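Carboxylesterase YbfK (Bacillus subtilis, PDB 4CCY) hydrolyses carboxylic esters to an alcohol and a carboxylate, as an alpha/beta hydrolase with carboxylesterase activity in vitro. Local coordinates at residues S153-E156 with S160-P163; Q19-S24 with K92-P97; E109-V114 with V136-R141; H273-S276 with Y282-Q285. All coordinates share one frame; numbering follows the deposited sequence.

Interaction 1 of 4, residues S153-E156 with S160-P163; sequences SPAE and SFHP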
loop_
_atom_site.group_PDB
_atom_site.type_symbol
_atom_site.label_atom_id
_atom_site.label_comp_id
_atom_site.label_asym_id
_atom_site.label_seq_id
_atom_site.Cartn_x
_atom_site.Cartn_y
_atom_site.Cartn_z
ATOM N N SER A 153 -2.938 3.059 7.704
ATOM C CA SER A 153 -4.204 2.320 7.641
ATOM C C SER A 153 -4.010 0.865 7.215
ATOM O O SER A 153 -4.613 0.416 6.226
ATOM C CB SER A 153 -5.184 3.025 6.698
ATOM O OG SER A 153 -5.354 4.377 7.100
ATOM N N PRO A 154 -3.171 0.119 7.962
ATOM C CA PRO A 154 -2.783 -1.222 7.504
ATOM C C PRO A 154 -3.980 -2.180 7.414
ATOM O O PRO A 154 -4.979 -2.033 8.152
ATOM C CB PRO A 154 -1.755 -1.680 8.552
ATOM C CG PRO A 154 -2.047 -0.854 9.769
ATOM C CD PRO A 154 -2.551 0.468 9.257
ATOM N N ALA A 155 -3.898 -3.100 6.458
ATOM C CA ALA A 155 -4.894 -4.155 6.294
ATOM C C ALA A 155 -4.629 -5.192 7.394
ATOM O O ALA A 155 -3.693 -5.999 7.283
ATOM C CB ALA A 155 -4.777 -4.781 4.906
ATOM N N GLU A 156 -5.434 -5.141 8.457
ATOM C CA GLU A 156 -5.168 -5.885 9.698
ATOM C C GLU A 156 -3.779 -5.571 10.240
ATOM O O GLU A 156 -3.473 -4.406 10.503
ATOM C CB GLU A 156 -5.391 -7.392 9.518
ATOM C CG GLU A 156 -6.858 -7.752 9.397
ATOM C CD GLU A 156 -7.155 -9.193 9.743
ATOM O OE1 GLU A 156 -6.265 -10.053 9.566
ATOM O OE2 GLU A 156 -8.290 -9.464 10.187
ATOM N N SER A 160 -7.703 -7.422 14.217
ATOM C CA SER A 160 -8.598 -8.136 13.282
ATOM C C SER A 160 -9.588 -7.207 12.589
ATOM O O SER A 160 -10.023 -6.215 13.180
ATOM C CB SER A 160 -9.409 -9.194 14.033
ATOM O OG SER A 160 -8.561 -10.158 14.611
ATOM N N PHE A 161 -9.955 -7.540 11.351
ATOM C CA PHE A 161 -10.992 -6.806 10.605
ATOM C C PHE A 161 -12.334 -6.961 11.297
ATOM O O PHE A 161 -12.560 -7.959 11.994
ATOM C CB PHE A 161 -11.174 -7.388 9.204
ATOM C CG PHE A 161 -10.157 -6.936 8.192
ATOM C CD1 PHE A 161 -9.719 -5.616 8.144
ATOM C CD2 PHE A 161 -9.676 -7.835 7.240
ATOM C CE1 PHE A 161 -8.795 -5.209 7.183
ATOM C CE2 PHE A 161 -8.754 -7.436 6.276
ATOM C CZ PHE A 161 -8.310 -6.122 6.252
ATOM N N HIS A 162 -13.229 -5.992 11.089
ATOM C CA HIS A 162 -14.649 -6.225 11.360
ATOM C C HIS A 162 -15.077 -7.306 10.419
ATOM O O HIS A 162 -14.621 -7.321 9.280
ATOM C CB HIS A 162 -15.500 -4.976 11.086
ATOM C CG HIS A 162 -15.205 -3.814 12.010
ATOM N ND1 HIS A 162 -15.114 -3.957 13.347
ATOM C CD2 HIS A 162 -14.985 -2.459 11.738
ATOM C CE1 HIS A 162 -14.848 -2.757 13.908
ATOM N NE2 HIS A 162 -14.765 -1.842 12.917
ATOM N N PRO A 163 -15.935 -8.241 10.890
ATOM C CA PRO A 163 -16.570 -9.272 10.065
ATOM C C PRO A 163 -17.110 -8.749 8.715
ATOM O O PRO A 163 -17.008 -9.457 7.712
ATOM C CB PRO A 163 -17.715 -9.751 10.957
ATOM C CG PRO A 163 -17.166 -9.629 12.330
ATOM C CD PRO A 163 -16.258 -8.426 12.319
#

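Interaction 2 of 4, residues Q19-S24 with K92-P97; sequences QAYDQS and KNKSIP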
loop_
_atom_site.group_PDB
_atom_site.type_symbol
_atom_site.label_atom_id
_atom_site.label_comp_id
_atom_site.label_asym_id
_atom_site.label_seq_id
_atom_site.Cartn_x
_atom_site.Cartn_y
_atom_site.Cartn_z
ATOM N N GLN A 19 -6.515 1.400 -19.795
ATOM C CA GLN A 19 -6.881 2.734 -20.256
ATOM C C GLN A 19 -7.232 3.653 -19.084
ATOM O O GLN A 19 -6.743 4.776 -19.016
ATOM C CB GLN A 19 -8.015 2.686 -21.294
ATOM C CG GLN A 19 -7.562 2.232 -22.683
ATOM C CD GLN A 19 -8.717 2.002 -23.652
ATOM O OE1 GLN A 19 -9.888 2.129 -23.288
ATOM N NE2 GLN A 19 -8.388 1.668 -24.897
ATOM N N ALA A 20 -8.056 3.166 -18.157
ATOM C CA ALA A 20 -8.414 3.945 -16.972
ATOM C C ALA A 20 -7.189 4.307 -16.110
ATOM O O ALA A 20 -7.092 5.434 -15.627
ATOM C CB ALA A 20 -9.479 3.224 -16.146
ATOM N N TYR A 21 -6.278 3.344 -15.914
ATOM C CA TYR A 21 -5.000 3.544 -15.206
ATOM C C TYR A 21 -4.185 4.671 -15.854
ATOM O O TYR A 21 -3.697 5.564 -15.168
ATOM C CB TYR A 21 -4.186 2.237 -15.220
ATOM C CG TYR A 21 -3.069 2.095 -14.186
ATOM C CD1 TYR A 21 -2.383 3.212 -13.677
ATOM C CD2 TYR A 21 -2.671 0.837 -13.753
ATOM C CE1 TYR A 21 -1.366 3.070 -12.744
ATOM C CE2 TYR A 21 -1.643 0.685 -12.830
ATOM C CZ TYR A 21 -0.995 1.808 -12.329
ATOM O OH TYR A 21 0.025 1.670 -11.422
ATOM N N ASP A 22 -4.027 4.624 -17.176
ATOM C CA ASP A 22 -3.307 5.691 -17.880
ATOM C C ASP A 22 -3.978 7.053 -17.692
ATOM O O ASP A 22 -3.289 8.058 -17.522
ATOM C CB ASP A 22 -3.125 5.354 -19.358
ATOM C CG ASP A 22 -2.177 4.184 -19.576
ATOM O OD1 ASP A 22 -1.390 3.859 -18.650
ATOM O OD2 ASP A 22 -2.216 3.584 -20.668
ATOM N N GLN A 23 -5.311 7.081 -17.693
ATOM C CA GLN A 23 -6.051 8.311 -17.370
ATOM C C GLN A 23 -5.655 8.814 -15.999
ATOM O O GLN A 23 -5.335 9.986 -15.839
ATOM C CB GLN A 23 -7.559 8.093 -17.309
ATOM C CG GLN A 23 -8.155 7.201 -18.359
ATOM C CD GLN A 23 -8.376 7.934 -19.640
ATOM O OE1 GLN A 23 -7.423 8.383 -20.264
ATOM N NE2 GLN A 23 -9.629 8.066 -20.041
ATOM N N SER A 24 -5.699 7.913 -15.011
ATOM C CA SER A 24 -5.450 8.288 -13.620
ATOM C C SER A 24 -4.083 8.922 -13.473
ATOM O O SER A 24 -3.902 9.822 -12.653
ATOM C CB SER A 24 -5.578 7.080 -12.695
ATOM O OG SER A 24 -6.927 6.683 -12.567
ATOM N N LYS A 92 -4.926 -5.706 -8.962
ATOM C CA LYS A 92 -5.336 -5.082 -10.223
ATOM C C LYS A 92 -4.503 -3.828 -10.517
ATOM O O LYS A 92 -4.739 -2.746 -9.960
ATOM C CB LYS A 92 -6.836 -4.788 -10.235
ATOM C CG LYS A 92 -7.701 -6.029 -10.112
ATOM C CD LYS A 92 -7.816 -6.773 -11.434
ATOM C CE LYS A 92 -8.646 -8.033 -11.251
ATOM N NZ LYS A 92 -10.051 -7.758 -10.833
ATOM N N ASN A 93 -3.517 -4.012 -11.398
ATOM C CA ASN A 93 -2.535 -2.991 -11.733
ATOM C C ASN A 93 -1.659 -3.549 -12.858
ATOM O O ASN A 93 -2.037 -4.546 -13.490
ATOM C CB ASN A 93 -1.716 -2.574 -10.485
ATOM C CG ASN A 93 -0.969 -3.740 -9.848
ATOM O OD1 ASN A 93 -0.245 -4.480 -10.525
ATOM N ND2 ASN A 93 -1.121 -3.894 -8.528
ATOM N N LYS A 94 -0.509 -2.935 -13.106
ATOM C CA LYS A 94 0.295 -3.271 -14.292
ATOM C C LYS A 94 1.348 -4.369 -14.068
ATOM O O LYS A 94 2.005 -4.831 -15.017
ATOM C CB LYS A 94 0.965 -2.011 -14.855
ATOM C CG LYS A 94 0.001 -1.003 -15.466
ATOM C CD LYS A 94 0.738 -0.045 -16.390
ATOM C CE LYS A 94 -0.127 1.168 -16.702
ATOM N NZ LYS A 94 0.143 1.670 -18.077
ATOM N N SER A 95 1.527 -4.792 -12.825
ATOM C CA SER A 95 2.412 -5.921 -12.562
ATOM C C SER A 95 1.797 -7.210 -13.134
ATOM O O SER A 95 0.571 -7.372 -13.131
ATOM C CB SER A 95 2.742 -6.007 -11.067
ATOM O OG SER A 95 3.439 -4.826 -10.670
ATOM N N ILE A 96 2.649 -8.092 -13.667
ATOM C CA ILE A 96 2.203 -9.278 -14.424
ATOM C C ILE A 96 2.589 -10.583 -13.719
ATOM O O ILE A 96 3.731 -11.035 -13.810
ATOM C CB ILE A 96 2.774 -9.275 -15.866
ATOM C CG1 ILE A 96 2.518 -7.935 -16.552
ATOM C CG2 ILE A 96 2.201 -10.427 -16.690
ATOM C CD1 ILE A 96 3.633 -7.535 -17.492
ATOM N N PRO A 97 1.636 -11.200 -13.021
ATOM C CA PRO A 97 1.980 -12.377 -12.224
ATOM C C PRO A 97 2.469 -13.567 -13.065
ATOM O O PRO A 97 1.904 -13.863 -14.112
ATOM C CB PRO A 97 0.660 -12.730 -11.513
ATOM C CG PRO A 97 -0.177 -11.489 -11.567
ATOM C CD PRO A 97 0.231 -10.777 -12.834
#

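Interaction 3 of 4, residues E109-V114 with V136-R141; sequences EWMKDV and VNFLLR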
loop_
_atom_site.group_PDB
_atom_site.type_symbol
_atom_site.label_atom_id
_atom_site.label_comp_id
_atom_site.label_asym_id
_atom_site.label_seq_id
_atom_site.Cartn_x
_atom_site.Cartn_y
_atom_site.Cartn_z
ATOM N N GLU A 109 10.129 -12.292 -0.175
ATOM C CA GLU A 109 11.016 -12.673 -1.285
ATOM C C GLU A 109 10.761 -11.833 -2.539
ATOM O O GLU A 109 11.709 -11.393 -3.195
ATOM C CB GLU A 109 10.963 -14.184 -1.585
ATOM C CG GLU A 109 11.617 -15.056 -0.510
ATOM C CD GLU A 109 13.097 -14.736 -0.305
ATOM O OE1 GLU A 109 13.854 -14.730 -1.295
ATOM O OE2 GLU A 109 13.523 -14.486 0.850
ATOM N N TRP A 110 9.485 -11.598 -2.850
ATOM C CA TRP A 110 9.092 -10.697 -3.937
ATOM C C TRP A 110 9.751 -9.338 -3.780
ATOM O O TRP A 110 10.347 -8.833 -4.719
ATOM C CB TRP A 110 7.565 -10.538 -3.993
ATOM C CG TRP A 110 7.106 -9.414 -4.904
ATOM C CD1 TRP A 110 7.349 -9.275 -6.266
ATOM C CD2 TRP A 110 6.327 -8.228 -4.536
ATOM N NE1 TRP A 110 6.774 -8.127 -6.758
ATOM C CE2 TRP A 110 6.160 -7.444 -5.768
ATOM C CE3 TRP A 110 5.765 -7.755 -3.357
ATOM C CZ2 TRP A 110 5.446 -6.244 -5.793
ATOM C CZ3 TRP A 110 5.067 -6.533 -3.392
ATOM C CH2 TRP A 110 4.913 -5.800 -4.582
ATOM N N MET A 111 9.661 -8.756 -2.581
ATOM C CA MET A 111 10.227 -7.428 -2.327
ATOM C C MET A 111 11.751 -7.398 -2.384
ATOM O O MET A 111 12.317 -6.404 -2.843
ATOM C CB MET A 111 9.711 -6.832 -1.009
ATOM C CG MET A 111 10.067 -5.355 -0.761
ATOM S SD MET A 111 9.665 -4.137 -2.065
ATOM C CE MET A 111 7.990 -4.608 -2.525
ATOM N N LYS A 112 12.411 -8.464 -1.912
ATOM C CA LYS A 112 13.868 -8.588 -2.062
ATOM C C LYS A 112 14.283 -8.554 -3.532
ATOM O O LYS A 112 15.243 -7.873 -3.878
ATOM C CB LYS A 112 14.415 -9.857 -1.395
ATOM C CG LYS A 112 14.521 -9.787 0.116
ATOM C CD LYS A 112 15.267 -11.006 0.647
ATOM C CE LYS A 112 14.879 -11.286 2.087
ATOM N NZ LYS A 112 15.584 -12.500 2.578
ATOM N N ASP A 113 13.548 -9.268 -4.387
ATOM C CA ASP A 113 13.794 -9.248 -5.841
ATOM C C ASP A 113 13.614 -7.840 -6.417
ATOM O O ASP A 113 14.384 -7.409 -7.272
ATOM C CB ASP A 113 12.832 -10.185 -6.585
ATOM C CG ASP A 113 13.140 -11.658 -6.394
ATOM O OD1 ASP A 113 14.131 -12.017 -5.721
ATOM O OD2 ASP A 113 12.357 -12.478 -6.938
ATOM N N VAL A 114 12.566 -7.142 -5.976
ATOM C CA VAL A 114 12.341 -5.757 -6.411
ATOM C C VAL A 114 13.552 -4.898 -6.025
ATOM O O VAL A 114 14.143 -4.250 -6.875
ATOM C CB VAL A 114 11.018 -5.161 -5.872
ATOM C CG1 VAL A 114 10.921 -3.677 -6.183
ATOM C CG2 VAL A 114 9.811 -5.890 -6.456
ATOM N N VAL A 136 5.092 -4.113 7.095
ATOM C CA VAL A 136 5.291 -4.719 8.411
ATOM C C VAL A 136 5.921 -6.100 8.246
ATOM O O VAL A 136 6.892 -6.430 8.932
ATOM C CB VAL A 136 3.990 -4.820 9.220
ATOM C CG1 VAL A 136 4.253 -5.448 10.586
ATOM C CG2 VAL A 136 3.355 -3.442 9.374
ATOM N N ASN A 137 5.388 -6.891 7.318
ATOM C CA ASN A 137 5.949 -8.209 7.009
ATOM C C ASN A 137 7.408 -8.137 6.536
ATOM O O ASN A 137 8.256 -8.923 6.980
ATOM C CB ASN A 137 5.091 -8.930 5.960
ATOM C CG ASN A 137 5.558 -10.351 5.711
ATOM O OD1 ASN A 137 5.455 -11.207 6.598
ATOM N ND2 ASN A 137 6.075 -10.615 4.502
ATOM N N PHE A 138 7.690 -7.186 5.640
ATOM C CA PHE A 138 9.056 -6.968 5.136
ATOM C C PHE A 138 10.069 -6.554 6.214
ATOM O O PHE A 138 11.150 -7.134 6.300
ATOM C CB PHE A 138 9.069 -5.972 3.946
ATOM C CG PHE A 138 10.392 -5.928 3.213
ATOM C CD1 PHE A 138 10.841 -7.032 2.506
ATOM C CD2 PHE A 138 11.200 -4.786 3.257
ATOM C CE1 PHE A 138 12.066 -7.006 1.841
ATOM C CE2 PHE A 138 12.419 -4.750 2.596
ATOM C CZ PHE A 138 12.851 -5.861 1.881
ATOM N N LEU A 139 9.734 -5.563 7.041
ATOM C CA LEU A 139 10.669 -5.104 8.072
ATOM C C LEU A 139 10.937 -6.194 9.130
ATOM O O LEU A 139 12.009 -6.212 9.739
ATOM C CB LEU A 139 10.205 -3.787 8.721
ATOM C CG LEU A 139 8.876 -3.782 9.484
ATOM C CD1 LEU A 139 9.059 -4.243 10.919
ATOM C CD2 LEU A 139 8.240 -2.403 9.431
ATOM N N LEU A 140 9.971 -7.095 9.338
ATOM C CA LEU A 140 10.162 -8.246 10.223
ATOM C C LEU A 140 11.073 -9.295 9.602
ATOM O O LEU A 140 11.940 -9.848 10.274
ATOM C CB LEU A 140 8.824 -8.904 10.574
ATOM C CG LEU A 140 7.909 -8.266 11.619
ATOM C CD1 LEU A 140 6.541 -8.933 11.583
ATOM C CD2 LEU A 140 8.512 -8.376 13.014
ATOM N N ARG A 141 10.860 -9.593 8.326
ATOM C CA ARG A 141 11.612 -10.665 7.668
ATOM C C ARG A 141 12.901 -10.186 7.018
ATOM O O ARG A 141 13.784 -10.991 6.753
ATOM C CB ARG A 141 10.760 -11.351 6.601
ATOM C CG ARG A 141 9.691 -12.263 7.161
ATOM C CD ARG A 141 8.704 -12.650 6.076
ATOM N NE ARG A 141 7.612 -13.452 6.613
ATOM C CZ ARG A 141 7.684 -14.765 6.836
ATOM N NH1 ARG A 141 8.798 -15.436 6.574
ATOM N NH2 ARG A 141 6.639 -15.405 7.337
HETATM O O HOH W 1 16.265 -11.265 5.157
#

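Interaction 4 of 4, residues H273-S276 with Y282-Q285; sequences HLLS and YVNQ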
loop_
_atom_site.group_PDB
_atom_site.type_symbol
_atom_site.label_atom_id
_atom_site.label_comp_id
_atom_site.label_asym_id
_atom_site.label_seq_id
_atom_site.Cartn_x
_atom_site.Cartn_y
_atom_site.Cartn_z
ATOM N N HIS A 273 -10.104 5.442 6.382
ATOM C CA HIS A 273 -9.105 4.503 5.874
ATOM C C HIS A 273 -8.124 5.120 4.913
ATOM O O HIS A 273 -6.917 4.846 4.986
ATOM C CB HIS A 273 -9.819 3.343 5.175
ATOM C CG HIS A 273 -8.910 2.187 4.814
ATOM N ND1 HIS A 273 -8.300 1.430 5.746
ATOM C CD2 HIS A 273 -8.525 1.669 3.568
ATOM C CE1 HIS A 273 -7.554 0.476 5.138
ATOM N NE2 HIS A 273 -7.691 0.622 3.810
ATOM N N LEU A 274 -8.630 5.955 4.000
ATOM C CA LEU A 274 -7.835 6.457 2.879
ATOM C C LEU A 274 -7.048 7.718 3.244
ATOM O O LEU A 274 -7.134 8.751 2.575
ATOM C CB LEU A 274 -8.735 6.686 1.661
ATOM C CG LEU A 274 -9.448 5.445 1.115
ATOM C CD1 LEU A 274 -10.279 5.827 -0.093
ATOM C CD2 LEU A 274 -8.478 4.310 0.772
ATOM N N LEU A 275 -6.243 7.591 4.294
ATOM C CA LEU A 275 -5.625 8.725 4.970
ATOM C C LEU A 275 -4.682 9.549 4.089
ATOM O O LEU A 275 -4.664 10.782 4.189
ATOM C CB LEU A 275 -4.922 8.246 6.251
ATOM C CG LEU A 275 -4.213 9.197 7.224
ATOM C CD1 LEU A 275 -4.989 10.492 7.465
ATOM C CD2 LEU A 275 -3.951 8.466 8.546
ATOM N N SER A 276 -3.906 8.892 3.233
ATOM C CA SER A 276 -2.978 9.627 2.375
ATOM C C SER A 276 -3.715 10.428 1.294
ATOM O O SER A 276 -3.179 11.417 0.776
ATOM C CB SER A 276 -1.952 8.688 1.745
ATOM O OG SER A 276 -2.603 7.693 0.979
ATOM N N TYR A 282 -1.268 17.023 5.576
ATOM C CA TYR A 282 -0.740 16.510 6.838
ATOM C C TYR A 282 0.169 15.283 6.679
ATOM O O TYR A 282 1.292 15.277 7.199
ATOM C CB TYR A 282 -1.840 16.207 7.856
ATOM C CG TYR A 282 -1.233 15.652 9.127
ATOM C CD1 TYR A 282 -0.477 16.474 9.983
ATOM C CD2 TYR A 282 -1.345 14.300 9.437
ATOM C CE1 TYR A 282 0.115 15.958 11.132
ATOM C CE2 TYR A 282 -0.755 13.780 10.579
ATOM C CZ TYR A 282 -0.033 14.605 11.417
ATOM O OH TYR A 282 0.534 14.060 12.526
ATOM N N VAL A 283 -0.325 14.259 5.979
ATOM C CA VAL A 283 0.433 13.025 5.739
ATOM C C VAL A 283 1.750 13.321 5.020
ATOM O O VAL A 283 2.787 12.783 5.407
ATOM C CB VAL A 283 -0.411 11.948 4.981
ATOM C CG1 VAL A 283 0.428 10.758 4.531
ATOM C CG2 VAL A 283 -1.544 11.441 5.849
ATOM N N ASN A 284 1.715 14.174 3.992
ATOM C CA ASN A 284 2.934 14.543 3.257
ATOM C C ASN A 284 4.069 15.009 4.180
ATOM O O ASN A 284 5.181 14.461 4.147
ATOM C CB ASN A 284 2.648 15.617 2.191
ATOM C CG ASN A 284 1.897 15.063 0.978
ATOM O OD1 ASN A 284 1.629 13.862 0.886
ATOM N ND2 ASN A 284 1.552 15.939 0.052
ATOM N N GLN A 285 3.771 15.998 5.024
ATOM C CA GLN A 285 4.779 16.565 5.918
ATOM C C GLN A 285 5.157 15.622 7.067
ATOM O O GLN A 285 6.339 15.520 7.418
ATOM C CB GLN A 285 4.364 17.960 6.428
ATOM C CG GLN A 285 5.379 18.610 7.380
ATOM C CD GLN A 285 6.759 18.756 6.766
ATOM O OE1 GLN A 285 6.946 19.531 5.835
ATOM N NE2 GLN A 285 7.728 18.002 7.275
#

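Interaction 1 of 4, residues S153-E156 with S160-P163
E156 lies with its CG over the face of the F161 ring. The carbon sits 3.5 Å from the ring centroid and 8° off the normal, a close CH-pi contact. CG stands beside the backbone N and anti to the carbonyl carbon (chi1 -72°), and from there the chain runs on extended, crossing the F161 side chain at about a right angle. This carries the carboxylate past the ring to the backbone of 160-163. There OE2 of E156 accepts from the backbone N of F161 at 2.8 Å, with an N-H...O angle of 164°. The N-H meets the oxygen on its anti side, slightly out of the carboxylate plane. E156 thus meets F161 twice: CG lies over the ring and the carboxylate takes the backbone N-H. OE2 also passes 3.4 Å from CA of S160. At the far end of the ring, CZ of F161 lies 4.0 Å from CB of A155. That links the contact to the catalytic centre, because the A155 side chain touches S129, the nucleophile by similarity, and the two residues share a backbone hydrogen bond. Y166 of helix 164-170 packs against both E156 and F161, as does P221. V223 of strand 222-223 touches E156 and S160. The contact bridges the loop leaving strand 146-152 and the loop entering helix 164-170, with the short strand 156-157 between them.

Interaction 2 of 4, residues Q19-S24 with K92-P97
K94 reaches from its loop across the ring of Y21 to the acid of D22. Its CB points toward helix 12-24, and CG is the first atom to touch, 3.5 Å from CE2 of Y21. Further out, CE lies over the ring face, offset toward the rim, 4.0 Å from the centroid in a CH-pi contact. The chain bends at its last torsion (chi4 -147°). NZ then meets OD1 of D22 at 2.7 Å, a salt bridge made on the syn side of the carboxylate. The ammonium is 5.3 Å from the Y21 centroid, so any cation-pi attraction is weak. An alanine in place of K94 would probably leave D22 without this positive mate and take CE from over the face of the Y21 ring. At the edge of the same ring, near its plane, CA of N93 comes within 3.9 Å of CE2 of Y21. The hydroxyl of Y21 is bonded to D87, and OD2 of D87 also accepts from the backbone N of K94. One acid thus ties the helix and the loop together from a second point. Inside the loop, OD1 of N93 accepts from the backbone N of S95 at 2.9 Å, while its ND2 is held by the carbonyl of I88. The N93-S95 bond makes an Asx turn, a motif that shapes the loop just before strand 96-97.

Interaction 3 of 4, residues E109-V114 with V136-R141
F138 and M111 bury the most surface here, with K112 close behind. F138 points from helix 130-141 toward helix 104-118 and lays one ring face against M111. CG of M111 stands over the ring centre, 3.7 Å from the centroid and 12° off the normal, a CH-pi contact. CB of M111 also touches the ring, 3.7 Å from CE1 of F138. The thioether then turns off: bends at chi2 (52°) and chi3 put SD 5.3 Å from the F138 centroid, a longer Met-aromatic contact. They also bring the terminal CE over a face of the W110 ring. K112 adds its CG, 4.1 Å from CE1 of F138, and its extended chain leads away from the ring. Replacing F138 with an alanine would probably open a gap between the helices and leave CB and CG of M111 without the ring they rest on. The F138 ring also meets that of F115 on helix 104-118, and its side chain touches V146 of strand 146-152. Polar links lie beside this apolar patch. NZ of K112 is 3.3 Å from OE2 of E109, a weak hydrogen bond within a salt bridge. A water accepts from the same NZ at 2.9 Å and donates to the backbone O of R141. Nearby, ND2 of N137 bonds to the backbone O of R104 on helix 104-118. Between the segments no direct hydrogen bond forms. The contact itself rests on carbon-to-ring packing, with a water-mediated polar link beside it.

Interaction 4 of 4, residues H273-S276 with Y282-Q285
V283 points its side chain at the turn of backbone around L275 and S276, and the L275 side chain crosses it obliquely. The CG2 branch of V283 does most of the touching. It lies 3.7 Å from CG of L275 and 3.9 Å from CD1 of the same leucine. It also comes 3.6 Å from the backbone O of L275. L275 holds its CG anti to the backbone N (chi1 -178°), which brings its branch point to the valine methyl. The other methyl, CG1, faces S276, 4.2 Å from its CA. The contact brings the start of the short helix 275-278 against helix 280-290, which follows it closely in the chain. Just ahead, H273 is the charge-relay histidine by similarity; as in other alpha/beta hydrolases, it sits on a loop after the last strand of the main sheet. Its ND1 is bonded to E244 and its NE2 to OG of S129. L274 follows as the centre of an inverse gamma turn and holds the N-cap position of helix 275-278. I152 of strand 146-152 touches both L275 and V283, while M239 of strand 236-241 packs on L275. The backbone O of S276 accepts from ND2 of N73, and that same nitrogen also bonds to OD1 of N284.

How the interactions relate
From the N terminus, interaction 2 comes first and spans the longest piece of chain, bringing the loop before strand 96-97 back to helix 12-24. Interaction 3 follows, pairing helices 104-118 and 130-141 with strand 123-128 between them. Interaction 1 closes a tight loop around strand 156-157, and interaction 4 joins two successive helices near the C terminus. The four are in series; none nests or crosses. Only interactions 1 and 4 touch: OG of S153 lies 2.7 Å from the O of H273, a probable hydrogen bond beside the presumed charge-relay histidine. Interactions 3 and 4 lie on opposite sides of the chain's centre, their own centres 23 Å apart.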